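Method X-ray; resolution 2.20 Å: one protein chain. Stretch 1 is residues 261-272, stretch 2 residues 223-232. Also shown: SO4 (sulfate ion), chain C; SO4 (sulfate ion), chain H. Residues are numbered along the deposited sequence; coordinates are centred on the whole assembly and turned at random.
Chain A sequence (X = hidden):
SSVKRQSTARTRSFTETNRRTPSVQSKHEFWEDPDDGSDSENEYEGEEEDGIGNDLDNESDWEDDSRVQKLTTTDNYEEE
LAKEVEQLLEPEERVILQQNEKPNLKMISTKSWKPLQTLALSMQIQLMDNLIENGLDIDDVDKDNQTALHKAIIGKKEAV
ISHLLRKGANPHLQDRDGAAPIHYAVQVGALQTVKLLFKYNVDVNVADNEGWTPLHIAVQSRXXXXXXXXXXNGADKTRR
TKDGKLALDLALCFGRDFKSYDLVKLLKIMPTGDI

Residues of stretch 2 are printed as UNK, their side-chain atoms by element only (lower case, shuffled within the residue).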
# COMPACT_ATOMS: atom_id res chain seq x y z
N TYR A 261 7.28 2.66 28.54
CA TYR A 261 7.88 1.84 29.58
C TYR A 261 7.79 0.35 29.24
O TYR A 261 8.75 -0.39 29.47
CB TYR A 261 7.26 2.10 30.95
CG TYR A 261 7.94 1.31 32.04
CD1 TYR A 261 9.19 1.68 32.51
CD2 TYR A 261 7.35 0.17 32.57
CE1 TYR A 261 9.83 0.96 33.49
CE2 TYR A 261 7.98 -0.56 33.56
CZ TYR A 261 9.22 -0.16 34.01
OH TYR A 261 9.87 -0.88 34.99
N ASP A 262 6.66 -0.09 28.71
CA ASP A 262 6.48 -1.48 28.33
C ASP A 262 7.48 -1.89 27.26
O ASP A 262 8.07 -2.97 27.33
CB ASP A 262 5.06 -1.75 27.83
CG ASP A 262 4.04 -1.74 28.95
OD1 ASP A 262 4.45 -1.88 30.13
OD2 ASP A 262 2.84 -1.62 28.66
N LEU A 263 7.67 -1.02 26.27
CA LEU A 263 8.62 -1.28 25.20
C LEU A 263 10.06 -1.34 25.73
O LEU A 263 10.83 -2.23 25.34
CB LEU A 263 8.48 -0.23 24.10
CG LEU A 263 7.17 -0.35 23.30
CD1 LEU A 263 6.92 0.89 22.47
CD2 LEU A 263 7.17 -1.59 22.42
N VAL A 264 10.41 -0.41 26.60
CA VAL A 264 11.73 -0.38 27.23
C VAL A 264 11.99 -1.69 27.98
O VAL A 264 13.06 -2.28 27.89
CB VAL A 264 11.88 0.81 28.20
CG1 VAL A 264 13.05 0.60 29.16
CG2 VAL A 264 12.05 2.11 27.42
N LYS A 265 10.97 -2.13 28.71
CA LYS A 265 11.05 -3.37 29.47
C LYS A 265 11.34 -4.57 28.56
O LYS A 265 12.24 -5.35 28.84
CB LYS A 265 9.75 -3.57 30.25
CG LYS A 265 9.72 -4.77 31.17
CD LYS A 265 8.76 -4.53 32.33
CE LYS A 265 7.38 -4.08 31.84
NZ LYS A 265 6.41 -3.93 32.96
N LEU A 266 10.59 -4.69 27.47
CA LEU A 266 10.85 -5.72 26.47
C LEU A 266 12.28 -5.66 25.94
O LEU A 266 12.92 -6.69 25.74
CB LEU A 266 9.87 -5.59 25.31
CG LEU A 266 8.42 -6.04 25.55
CD1 LEU A 266 7.56 -5.74 24.34
CD2 LEU A 266 8.38 -7.53 25.88
N LEU A 267 12.77 -4.45 25.70
CA LEU A 267 14.08 -4.25 25.10
C LEU A 267 15.21 -4.51 26.09
O LEU A 267 16.35 -4.73 25.68
CB LEU A 267 14.19 -2.84 24.52
CG LEU A 267 13.35 -2.57 23.27
CD1 LEU A 267 13.23 -1.07 23.01
CD2 LEU A 267 13.95 -3.28 22.06
N LYS A 268 14.91 -4.48 27.38
CA LYS A 268 15.93 -4.70 28.40
C LYS A 268 15.97 -6.14 28.88
O LYS A 268 16.96 -6.57 29.47
CB LYS A 268 15.70 -3.76 29.59
CG LYS A 268 16.08 -2.31 29.32
CD LYS A 268 17.58 -2.18 29.06
CE LYS A 268 17.99 -0.72 28.92
NZ LYS A 268 19.46 -0.56 28.70
N ILE A 269 14.91 -6.89 28.61
CA ILE A 269 14.80 -8.26 29.11
C ILE A 269 14.85 -9.32 28.00
O ILE A 269 15.58 -10.30 28.11
CB ILE A 269 13.51 -8.43 29.94
CG1 ILE A 269 13.56 -7.51 31.16
CG2 ILE A 269 13.34 -9.88 30.36
CD1 ILE A 269 12.29 -7.52 31.99
N MET A 270 14.08 -9.12 26.93
CA MET A 270 14.04 -10.06 25.81
C MET A 270 15.28 -9.94 24.92
O MET A 270 15.79 -8.84 24.71
CB MET A 270 12.77 -9.87 24.98
CG MET A 270 11.47 -10.12 25.73
SD MET A 270 11.33 -11.81 26.34
CE MET A 270 9.80 -11.71 27.27
N PRO A 271 15.77 -11.08 24.40
CA PRO A 271 15.26 -12.44 24.64
C PRO A 271 15.74 -13.00 25.98
O PRO A 271 16.65 -12.44 26.58
CB PRO A 271 15.84 -13.25 23.49
CG PRO A 271 17.12 -12.56 23.18
CD PRO A 271 16.86 -11.09 23.40
N THR A 272 15.13 -14.10 26.42
CA THR A 272 15.39 -14.69 27.74
C THR A 272 15.10 -13.71 28.87
O THR A 272 13.94 -13.44 29.18
CB THR A 272 16.84 -15.23 27.86
OG1 THR A 272 16.96 -16.45 27.12
CG2 THR A 272 17.18 -15.50 29.32
N UNK A 223 4.19 -1.17 18.91
CA UNK A 223 3.57 -2.49 19.02
C UNK A 223 4.38 -3.48 19.85
O UNK A 223 5.44 -3.95 19.43
n UNK A 223 1.03 -3.95 17.49
c UNK A 223 2.31 -4.24 17.71
c UNK A 223 3.28 -3.08 17.64
o UNK A 223 2.70 -5.38 17.98
N UNK A 224 3.87 -3.80 21.04
CA UNK A 224 4.54 -4.70 21.96
C UNK A 224 4.64 -6.14 21.44
O UNK A 224 5.69 -6.77 21.55
n UNK A 224 -0.64 -2.98 25.13
n UNK A 224 0.79 -2.89 26.92
c UNK A 224 0.59 -3.02 25.61
n UNK A 224 1.63 -3.18 24.79
c UNK A 224 3.99 -3.34 24.06
c UNK A 224 3.02 -3.23 25.23
c UNK A 224 3.84 -4.68 23.32
N UNK A 225 3.55 -6.66 20.87
CA UNK A 225 3.54 -8.03 20.36
C UNK A 225 4.58 -8.26 19.26
O UNK A 225 5.29 -9.26 19.28
o UNK A 225 1.61 -8.87 22.10
c UNK A 225 1.17 -8.70 20.95
c UNK A 225 2.15 -8.42 19.84
o UNK A 225 -0.05 -8.77 20.66
N UNK A 226 4.65 -7.34 18.31
CA UNK A 226 5.58 -7.48 17.19
C UNK A 226 7.03 -7.22 17.62
O UNK A 226 7.94 -7.92 17.17
c UNK A 226 3.31 -6.33 14.26
c UNK A 226 5.16 -6.61 16.00
c UNK A 226 6.27 -6.54 14.95
c UNK A 226 3.88 -7.17 15.37
N UNK A 227 7.23 -6.24 18.50
CA UNK A 227 8.55 -6.01 19.09
C UNK A 227 9.04 -7.28 19.77
O UNK A 227 10.18 -7.71 19.57
c UNK A 227 9.88 -4.70 20.80
o UNK A 227 8.22 -3.62 19.42
c UNK A 227 8.53 -4.84 20.10
N UNK A 228 8.17 -7.89 20.58
CA UNK A 228 8.53 -9.10 21.31
C UNK A 228 8.85 -10.27 20.39
O UNK A 228 9.82 -11.00 20.61
c UNK A 228 6.70 -11.06 24.14
c UNK A 228 7.41 -9.51 22.28
c UNK A 228 7.08 -12.32 24.91
c UNK A 228 7.69 -10.82 23.00
n UNK A 228 6.25 -12.50 26.14
N UNK A 229 8.04 -10.46 19.35
CA UNK A 229 8.24 -11.61 18.48
C UNK A 229 9.50 -11.47 17.62
O UNK A 229 10.14 -12.47 17.28
c UNK A 229 6.93 -11.12 16.37
c UNK A 229 5.67 -13.86 16.65
c UNK A 229 6.93 -13.43 17.35
c UNK A 229 6.98 -11.94 17.64
N UNK A 230 9.87 -10.24 17.28
CA UNK A 230 11.13 -10.00 16.58
C UNK A 230 12.32 -10.39 17.47
O UNK A 230 13.25 -11.06 17.02
c UNK A 230 11.25 -8.54 16.14
c UNK A 230 10.40 -6.62 14.72
c UNK A 230 10.93 -8.85 13.68
c UNK A 230 10.41 -8.14 14.92
N UNK A 231 12.27 -9.97 18.73
CA UNK A 231 13.33 -10.28 19.69
C UNK A 231 13.44 -11.78 19.96
O UNK A 231 14.54 -12.32 20.16
c UNK A 231 12.67 -7.37 22.23
c UNK A 231 13.09 -9.53 21.01
c UNK A 231 13.26 -8.01 20.98
c UNK A 231 14.74 -7.64 20.83
N UNK A 232 12.30 -12.46 19.97
CA UNK A 232 12.26 -13.91 20.17
C UNK A 232 12.85 -14.63 18.95
O UNK A 232 13.32 -15.76 19.05
c UNK A 232 10.71 -15.90 20.51
c UNK A 232 10.80 -14.38 20.40
o UNK A 232 10.30 -13.81 21.62
S SO4 C . 0.29 -4.02 21.46
O1 SO4 C . -0.73 -4.13 22.49
O2 SO4 C . 0.88 -5.33 21.20
O3 SO4 C . -0.30 -3.52 20.22
O4 SO4 C . 1.31 -3.07 21.90
S SO4 H . 3.79 4.13 29.64
O1 SO4 H . 3.59 4.49 31.04
O2 SO4 H . 4.08 2.70 29.53
O3 SO4 H . 2.58 4.44 28.88
O4 SO4 H . 4.91 4.90 29.10

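Position 223 carries two carbons, the second bearing one oxygen and one nitrogen, a carboxamide whose CA-to-CB bond points away from stretch 1. It is Asn223, the N-cap: its OD1 accepts from the backbone N of position 226 at 2.8 Å, satisfying an amide at the start of the helix.

At 224, three carbons lead to a nitrogen and then to a carbon holding two more nitrogens, a guanidinium, and one terminal nitrogen lies beside the carboxylate of Asp262. This is Arg224. Its NH1 donates to Asp262 OD2 at 3.0 Å in a salt bridge, while its N and NE both donate to O4 of the chain C sulfate (2.8 and 2.9 Å) and its NH2 donates to O1 of that ion (2.9 Å).

Position 225 has two carbons, the second with two oxygens, and touches nothing on stretch 1: Asp225, whose backbone N donates to O2 of the chain C sulfate at 3.0 Å. Position 226 has four carbons, forked at the first with one arm two carbons long, also out of reach: Ile226.

At 227 a single carbon carries one oxygen and one carbon, with the oxygen 3.8 Å from Leu263 CD2. This is Thr227; its OG1 donates back to Asn223 O at 2.8 Å, so the hydroxyl is satisfied within its own stretch, by the carbonyl of the capping residue, while facing an apolar neighbour.

Four carbons in a row ending in nitrogen mark 228, an extended chain passing Leu266 and Met270. In Lys228 every chi angle is t, and CE lies 3.7 Å from Met270 CE.

Position 229 repeats the pattern of 226 and makes no contact: Ile229. Position 230, four carbons forked at the second, is likewise out of reach: Leu230.

At 231 the CA-to-CB bond points toward stretch 1, and four carbons forked at the second meet Leu266, Leu267 and Met270. It is Leu231, with the largest covered area of either stretch; CD1 lies 3.7 Å from Met270 CB and 4.3 Å from Leu267 CD2.

Position 232 has one carbon carrying an oxygen and a carbon, its side chain no nearer than 5.2 Å to stretch 1: Thr232.

The two helices run nearly parallel, 6° apart with axes 10.1 Å at closest approach, so successive turns match: Leu263 beside Arg224, Leu266 beside Lys228. Leu266 CD1 packs 3.5 Å from Arg224 O, and beyond the helix Pro271 CB rests 3.7 Å from Leu231 O. The contact is thus mainly apolar, with a single salt bridge near the N-terminal end of stretch 2.

Stretch 2 223-232: NRDITKILLT
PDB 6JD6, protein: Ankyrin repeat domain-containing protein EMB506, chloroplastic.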